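7,8-dihydro-6-hydroxymethylpterin pyrophosphokinase-dihydropteroate synthase (Plasmodium falciparum, PDB 6JWS) probably catalyses two successive steps of folate biosynthesis, pyrophosphorylation of 6-hydroxymethyl-7,8-dihydropterin by ATP, then condensation of the resulting diphosphate with 4-aminobenzoate to give 7,8-dihydropteroate. Local coordinates at residues B[392-397]-B[684-689]. The protein carries 1 engineered substitution. Numbering follows the deposited sequence.
Sequences VGILNV and LIRVHD. With MG (magnesium ion), chain O; PT1 (pteroic acid), chain I.
Val392 pairs with Arg686 in parallel register, using both its N-H and its C=O: its N donates to Ile685 O at 2.6 Å, and its O accepts from Val687 N at 2.7 Å, both bonds nearly straight. The branched side chain suits an extended strand; CG1 lies anti to the backbone N (chi1 -179°), which leaves CG2 beside that N and against Leu684 CD2 at 3.7 Å. Gly393, opposite Val687, carries only hydrogens on CA, which comes alongside Val687 O in a CA-H...O contact of 3.5 Å; its own backbone bonds go to Val428 and Asp430, so strand 390-396 is bonded on both edges. Ile394 closes the ladder with a weak, bent bond from its N to Val687 O, but its side chain does more, laying aliphatic carbons on two flat polar groups. CG1 sits over one face of the Arg686 guanidinium, 3.7 Å above the plane, while CD1 reaches the face of the His688 ring in a CH-pi contact, 3.6 Å from the centroid. The pterin end of pteroic acid lies over the opposite guanidinium face, with N8 3.3 Å from Arg686 NH2, so the flat cation is sandwiched between aliphatic carbon and ligand. An extended arginine chain spans that reach, and a salt bridge from NE to Asp430 helps fix its rotation; His688 ND1 is hydrogen-bonded to Ser607 OG. Beyond the strand, Asp689 OD1 binds magnesium at 2.3 Å, with Glu692 and Met648 O. In the TIM-barrel synthase domain, strand 390-396 lies between 428-432 and 684-687, strand 603-604 flanks the latter, and helix 657-680 packs against Ile685.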
ATOM      1  N   VAL B 392     -19.055   5.893  -4.096  1.00 11.55           N
ATOM      2  CA  VAL B 392     -20.429   6.278  -3.832  1.00 10.59           C
ATOM      3  C   VAL B 392     -20.433   7.796  -3.731  1.00 10.33           C
ATOM      4  O   VAL B 392     -19.803   8.352  -2.836  1.00 10.13           O
ATOM      5  CB  VAL B 392     -20.970   5.630  -2.536  1.00 10.55           C
ATOM      6  CG1 VAL B 392     -22.427   6.024  -2.300  1.00 10.30           C
ATOM      7  CG2 VAL B 392     -20.843   4.108  -2.573  1.00  9.90           C
ATOM      8  N   GLY B 393     -21.074   8.456  -4.699  1.00 10.74           N
ATOM      9  CA  GLY B 393     -21.119   9.918  -4.717  1.00 10.57           C
ATOM     10  C   GLY B 393     -22.267  10.448  -3.856  1.00 10.82           C
ATOM     11  O   GLY B 393     -23.349   9.859  -3.829  1.00  9.97           O
ATOM     12  N   ILE B 394     -21.998  11.528  -3.118  1.00 11.55           N
ATOM     13  CA  ILE B 394     -22.903  12.002  -2.077  1.00 12.86           C
ATOM     14  C   ILE B 394     -23.780  13.119  -2.647  1.00 14.32           C
ATOM     15  O   ILE B 394     -23.269  14.089  -3.194  1.00 13.47           O
ATOM     16  CB  ILE B 394     -22.122  12.525  -0.850  1.00 11.95           C
ATOM     17  CG1 ILE B 394     -21.337  11.438  -0.121  1.00 11.52           C
ATOM     18  CG2 ILE B 394     -23.044  13.271   0.112  1.00 12.62           C
ATOM     19  CD1 ILE B 394     -20.261  11.993   0.797  1.00 10.68           C
ATOM     20  N   LEU B 395     -25.102  12.984  -2.500  1.00 16.44           N
ATOM     21  CA  LEU B 395     -26.007  14.093  -2.765  1.00 17.75           C
ATOM     22  C   LEU B 395     -26.841  14.368  -1.518  1.00 17.51           C
ATOM     23  O   LEU B 395     -27.803  13.669  -1.250  1.00 16.15           O
ATOM     24  CB  LEU B 395     -26.916  13.782  -3.958  1.00 19.03           C
ATOM     25  CG  LEU B 395     -27.878  14.922  -4.296  1.00 22.82           C
ATOM     26  CD1 LEU B 395     -27.132  16.089  -4.924  1.00 26.00           C
ATOM     27  CD2 LEU B 395     -28.979  14.451  -5.231  1.00 24.74           C
ATOM     28  N   ASN B 396     -26.446  15.381  -0.758  1.00 19.23           N
ATOM     29  CA  ASN B 396     -27.200  15.824   0.399  1.00 22.58           C
ATOM     30  C   ASN B 396     -28.046  17.022  -0.030  1.00 21.87           C
ATOM     31  O   ASN B 396     -27.509  18.093  -0.303  1.00 18.68           O
ATOM     32  CB  ASN B 396     -26.272  16.201   1.556  1.00 27.57           C
ATOM     33  CG  ASN B 396     -27.003  16.808   2.740  1.00 33.20           C
ATOM     34  OD1 ASN B 396     -28.172  16.530   2.974  1.00 36.44           O
ATOM     35  ND2 ASN B 396     -26.304  17.611   3.525  1.00 41.83           N
ATOM     36  N   VAL B 397     -29.365  16.818  -0.099  1.00 21.82           N
ATOM     37  CA  VAL B 397     -30.246  17.822  -0.673  1.00 23.61           C
ATOM     38  C   VAL B 397     -30.279  19.071   0.216  1.00 25.09           C
ATOM     39  O   VAL B 397     -30.144  20.187  -0.291  1.00 22.69           O
ATOM     40  CB  VAL B 397     -31.633  17.253  -1.017  1.00 22.25           C
ATOM     41  CG1 VAL B 397     -32.570  18.346  -1.544  1.00 21.49           C
ATOM     42  CG2 VAL B 397     -31.500  16.113  -2.021  1.00 19.36           C
ATOM     43  N   LEU B 684     -16.715  -0.124  -0.867  1.00  8.73           N
ATOM     44  CA  LEU B 684     -17.345   1.120  -1.306  1.00  8.98           C
ATOM     45  C   LEU B 684     -16.853   2.258  -0.427  1.00  9.13           C
ATOM     46  O   LEU B 684     -16.711   2.077   0.790  1.00  9.07           O
ATOM     47  CB  LEU B 684     -18.876   1.050  -1.242  1.00  8.75           C
ATOM     48  CG  LEU B 684     -19.540  -0.018  -2.121  1.00  9.60           C
ATOM     49  CD1 LEU B 684     -19.771  -1.294  -1.312  1.00  9.99           C
ATOM     50  CD2 LEU B 684     -20.872   0.458  -2.690  1.00  9.26           C
ATOM     51  N   ILE B 685     -16.619   3.416  -1.062  1.00  8.62           N
ATOM     52  CA  ILE B 685     -16.266   4.618  -0.332  1.00  8.93           C
ATOM     53  C   ILE B 685     -17.241   5.726  -0.742  1.00  9.50           C
ATOM     54  O   ILE B 685     -17.588   5.888  -1.929  1.00  9.75           O
ATOM     55  CB  ILE B 685     -14.774   4.989  -0.532  1.00  8.79           C
ATOM     56  CG1 ILE B 685     -14.427   5.190  -2.015  1.00  8.65           C
ATOM     57  CG2 ILE B 685     -13.858   3.932   0.094  1.00  8.49           C
ATOM     58  CD1 ILE B 685     -13.027   5.755  -2.280  1.00  8.54           C
ATOM     59  N   ARG B 686     -17.696   6.474   0.269  1.00  9.29           N
ATOM     60  CA  ARG B 686     -18.766   7.443   0.128  1.00  9.70           C
ATOM     61  C   ARG B 686     -18.109   8.814   0.129  1.00  9.81           C
ATOM     62  O   ARG B 686     -17.538   9.206   1.147  1.00  9.85           O
ATOM     63  CB  ARG B 686     -19.725   7.311   1.327  1.00  9.88           C
ATOM     64  CG  ARG B 686     -20.978   8.169   1.245  1.00 10.09           C
ATOM     65  CD  ARG B 686     -21.764   8.020   2.544  1.00 11.20           C
ATOM     66  NE  ARG B 686     -22.899   8.921   2.547  1.00 11.27           N
ATOM     67  CZ  ARG B 686     -22.889  10.159   3.030  1.00 11.54           C
ATOM     68  NH1 ARG B 686     -21.804  10.650   3.604  1.00 12.02           N
ATOM     69  NH2 ARG B 686     -23.993  10.884   2.987  1.00 11.49           N
ATOM     70  N   VAL B 687     -18.151   9.511  -1.010  1.00  9.69           N
ATOM     71  CA  VAL B 687     -17.298  10.682  -1.152  1.00 10.22           C
ATOM     72  C   VAL B 687     -18.073  11.853  -1.761  1.00 10.78           C
ATOM     73  O   VAL B 687     -19.022  11.657  -2.539  1.00 10.82           O
ATOM     74  CB  VAL B 687     -16.009  10.357  -1.946  1.00 10.75           C
ATOM     75  CG1 VAL B 687     -15.163   9.273  -1.272  1.00  9.41           C
ATOM     76  CG2 VAL B 687     -16.296  10.002  -3.409  1.00 10.20           C
ATOM     77  N   HIS B 688     -17.663  13.080  -1.404  1.00 11.43           N
ATOM     78  CA  HIS B 688     -18.176  14.269  -2.076  1.00 13.36           C
ATOM     79  C   HIS B 688     -17.424  14.541  -3.385  1.00 14.47           C
ATOM     80  O   HIS B 688     -17.970  15.153  -4.297  1.00 16.04           O
ATOM     81  CB  HIS B 688     -18.011  15.516  -1.204  1.00 13.71           C
ATOM     82  CG  HIS B 688     -18.731  15.454   0.097  1.00 14.31           C
ATOM     83  ND1 HIS B 688     -18.141  14.920   1.236  1.00 14.39           N
ATOM     84  CD2 HIS B 688     -19.968  15.876   0.455  1.00 14.18           C
ATOM     85  CE1 HIS B 688     -18.985  15.023   2.247  1.00 14.20           C
ATOM     86  NE2 HIS B 688     -20.114  15.594   1.791  1.00 14.48           N
ATOM     87  N   ASP B 689     -16.153  14.134  -3.459  1.00 14.57           N
ATOM     88  CA  ASP B 689     -15.252  14.571  -4.517  1.00 14.45           C
ATOM     89  C   ASP B 689     -15.003  13.391  -5.459  1.00 14.45           C
ATOM     90  O   ASP B 689     -14.023  12.670  -5.319  1.00 13.93           O
ATOM     91  CB  ASP B 689     -14.015  15.231  -3.904  1.00 14.25           C
ATOM     92  CG  ASP B 689     -14.331  16.421  -2.994  1.00 15.28           C
ATOM     93  OD1 ASP B 689     -14.572  17.523  -3.533  1.00 15.54           O
ATOM     94  OD2 ASP B 689     -14.329  16.258  -1.733  1.00 14.84           O
TER
HETATM   95 MG    MG O 807     -14.307  18.700  -5.488  1.00 12.45          MG
HETATM   96  C2  PT1 I 801     -21.318   7.507   6.705  1.00  8.52           C
HETATM   97  C3  PT1 I 801     -22.202   8.668   6.591  1.00  8.58           C
HETATM   98  C5  PT1 I 801     -23.542   8.415   6.052  1.00  8.38           C
HETATM   99  N6  PT1 I 801     -21.833   9.922   6.948  1.00  9.25           N
HETATM  100  C7  PT1 I 801     -23.016   6.085   5.862  1.00  8.49           C
HETATM  101  N9  PT1 I 801     -23.881   7.140   5.706  1.00  8.42           N
HETATM  102  C10 PT1 I 801     -22.727  10.939   6.835  1.00  9.10           C
HETATM  103  N11 PT1 I 801     -23.395   4.800   5.520  1.00  8.25           N
HETATM  104  C12 PT1 I 801     -24.008  10.699   6.353  1.00  8.68           C
HETATM  105  C21 PT1 I 801     -17.565  14.499  11.202  1.00 11.14           C
HETATM  106  O22 PT1 I 801     -16.945  15.456  10.663  1.00 12.07           O
HETATM  107  O1  PT1 I 801     -20.081   7.663   7.194  1.00  8.65           O
HETATM  108  N4  PT1 I 801     -21.756   6.285   6.333  1.00  8.46           N
HETATM  109  N8  PT1 I 801     -24.380   9.462   5.960  1.00  8.24           N
HETATM  110  C13 PT1 I 801     -22.314  12.316   7.282  1.00  9.75           C
HETATM  111  N14 PT1 I 801     -22.217  12.320   8.767  1.00 10.13           N
HETATM  112  C15 PT1 I 801     -21.117  12.834   9.366  1.00 10.05           C
HETATM  113  C16 PT1 I 801     -20.668  12.307  10.596  1.00  9.83           C
HETATM  114  C17 PT1 I 801     -20.436  13.924   8.731  1.00  9.72           C
HETATM  115  C18 PT1 I 801     -19.508  12.858  11.193  1.00 10.20           C
HETATM  116  C19 PT1 I 801     -19.288  14.476   9.351  1.00 10.02           C
HETATM  117  C20 PT1 I 801     -18.815  13.929  10.570  1.00 10.55           C
HETATM  118  O23 PT1 I 801     -17.141  14.012  12.263  1.00 11.41           O
HETATM  119  O   HOH W   1     -13.731  20.090  -7.357  1.00 42.67           O
HETATM  120  O   HOH W   2     -15.098  17.283  -6.932  1.00 17.43           O